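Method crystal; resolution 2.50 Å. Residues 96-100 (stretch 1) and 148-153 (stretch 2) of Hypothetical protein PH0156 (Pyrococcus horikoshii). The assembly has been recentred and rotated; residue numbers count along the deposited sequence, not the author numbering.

Stretch 1 96-100: RDVDE
Stretch 2 148-153: EKKELE

Short acidic side chains often join distant chain segments by accepting hydrogen bonds from exposed backbone amides, and residues 96-100 and 148-153 of PH0156 from Pyrococcus horikoshii offer a compact example. The contact buries 305 Å², both sides summed. R96 closes a strand segment with D97; extended (phi/psi -148/146), with chi1 and chi2 both t, it lies out of reach of stretch 2.

D97 (-59/150) is the anchor. Its CA lies 4.3 Å from the CA of E151, and its CB points toward the other stretch. With chi1 m and chi2 -31°, D97 OD1 accepts a hydrogen bond from L152 N at 2.8 Å, at the start of a helix where a backbone NH lacks an acceptor from a preceding turn. E151, extended at -168/174, holds the N-cap position. The second carboxylate oxygen is also used: water 1 donates to D97 OD2 at 2.8 Å and to E153 OE2 at 2.5 Å, bridging two acidic groups that could not bond each other as carboxylates.

At V98 the chain turns (-66/-37). Its side chain, chi1 t, packs against K150, CB to CB at 3.6 Å, a small branched surface meeting the base of a long chain whose end leads away.

D99 (-51/-45; chi1 m, chi2 169°) faces K150, their CA atoms 5.4 Å apart. D99 N donates to K150 O at 3.0 Å, although that oxygen is modelled too close to a neighbour and its place is less sure. In return K150 N (residue at -76/107) donates weakly to D99 OD2, 2.8 Å away at an angle of 116°. The arrangement carries a cost: D99 OD1 lies 2.9 Å from E151 OE1, two acceptors of like charge. E100, at -70/144 with chi1 m, makes no contact.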

# COMPACT_ATOMS: atom_id res chain seq x y z
N ARG A 96 -19.47 -3.97 3.10
CA ARG A 96 -18.72 -4.27 4.30
C ARG A 96 -18.60 -5.78 4.48
O ARG A 96 -19.51 -6.52 4.12
CB ARG A 96 -19.41 -3.67 5.53
CG ARG A 96 -18.63 -3.91 6.83
CD ARG A 96 -19.28 -3.28 8.04
NE ARG A 96 -20.45 -4.04 8.51
CZ ARG A 96 -21.15 -3.73 9.60
NH1 ARG A 96 -20.81 -2.69 10.34
NH2 ARG A 96 -22.19 -4.47 9.94
N ASP A 97 -17.48 -6.23 5.03
CA ASP A 97 -17.31 -7.66 5.26
C ASP A 97 -18.45 -8.09 6.18
O ASP A 97 -18.93 -7.31 7.00
CB ASP A 97 -16.00 -7.98 5.99
CG ASP A 97 -14.76 -7.67 5.18
OD1 ASP A 97 -14.81 -7.75 3.93
OD2 ASP A 97 -13.72 -7.36 5.81
N VAL A 98 -18.86 -9.34 6.04
CA VAL A 98 -19.91 -9.92 6.86
C VAL A 98 -19.42 -10.00 8.32
O VAL A 98 -20.18 -9.77 9.24
CB VAL A 98 -20.28 -11.32 6.32
CG1 VAL A 98 -21.20 -12.04 7.28
CG2 VAL A 98 -20.94 -11.18 4.94
N ASP A 99 -18.14 -10.32 8.49
CA ASP A 99 -17.48 -10.45 9.80
C ASP A 99 -17.64 -9.29 10.75
O ASP A 99 -17.87 -9.49 11.95
CB ASP A 99 -15.97 -10.60 9.63
CG ASP A 99 -15.59 -11.94 9.13
OD1 ASP A 99 -14.41 -12.10 8.76
OD2 ASP A 99 -16.47 -12.82 9.10
N GLU A 100 -17.48 -8.09 10.23
CA GLU A 100 -17.56 -6.90 11.04
C GLU A 100 -18.98 -6.61 11.51
O GLU A 100 -19.95 -6.84 10.78
CB GLU A 100 -17.01 -5.69 10.27
CG GLU A 100 -15.70 -5.96 9.55
CD GLU A 100 -15.09 -4.69 8.99
OE1 GLU A 100 -15.83 -3.87 8.39
OE2 GLU A 100 -13.86 -4.51 9.14
N GLU A 148 -12.82 -19.83 8.69
CA GLU A 148 -13.99 -19.42 7.93
C GLU A 148 -14.38 -17.98 8.29
O GLU A 148 -15.38 -17.75 8.97
CB GLU A 148 -15.12 -20.40 8.22
CG GLU A 148 -15.99 -20.74 7.04
CD GLU A 148 -15.23 -21.42 5.91
OE1 GLU A 148 -14.59 -22.46 6.14
OE2 GLU A 148 -15.28 -20.89 4.77
N LYS A 149 -13.58 -17.00 7.85
CA LYS A 149 -13.89 -15.60 8.13
C LYS A 149 -14.48 -14.96 6.88
O LYS A 149 -13.82 -14.84 5.85
CB LYS A 149 -12.62 -14.87 8.58
CG LYS A 149 -11.88 -15.60 9.70
CD LYS A 149 -10.68 -14.80 10.24
CE LYS A 149 -11.12 -13.54 10.97
NZ LYS A 149 -9.98 -12.85 11.61
N LYS A 150 -15.75 -14.58 6.98
CA LYS A 150 -16.46 -13.98 5.86
C LYS A 150 -16.05 -12.54 5.63
O LYS A 150 -16.42 -11.64 6.39
CB LYS A 150 -17.97 -14.09 6.08
CG LYS A 150 -18.48 -15.53 6.21
CD LYS A 150 -20.00 -15.56 6.19
CE LYS A 150 -20.55 -16.97 6.32
NZ LYS A 150 -20.29 -17.56 7.67
N GLU A 151 -15.29 -12.34 4.56
CA GLU A 151 -14.79 -11.02 4.21
C GLU A 151 -14.21 -11.04 2.81
O GLU A 151 -14.14 -12.09 2.18
CB GLU A 151 -13.71 -10.60 5.22
CG GLU A 151 -12.58 -11.60 5.44
CD GLU A 151 -11.62 -11.16 6.53
OE1 GLU A 151 -12.09 -10.77 7.62
OE2 GLU A 151 -10.39 -11.23 6.32
N LEU A 152 -13.82 -9.87 2.32
CA LEU A 152 -13.26 -9.74 0.98
C LEU A 152 -12.18 -10.77 0.67
O LEU A 152 -12.14 -11.33 -0.43
CB LEU A 152 -12.69 -8.33 0.80
CG LEU A 152 -12.30 -7.77 -0.57
CD1 LEU A 152 -10.80 -7.69 -0.66
CD2 LEU A 152 -12.90 -8.59 -1.71
N GLU A 153 -11.32 -11.05 1.64
CA GLU A 153 -10.25 -11.99 1.42
C GLU A 153 -10.73 -13.44 1.24
O GLU A 153 -10.13 -14.21 0.49
CB GLU A 153 -9.23 -11.88 2.56
CG GLU A 153 -8.42 -10.58 2.53
CD GLU A 153 -9.18 -9.34 3.02
OE1 GLU A 153 -8.54 -8.25 3.02
OE2 GLU A 153 -10.37 -9.43 3.40
O HOH W 1 -11.02 -7.81 5.14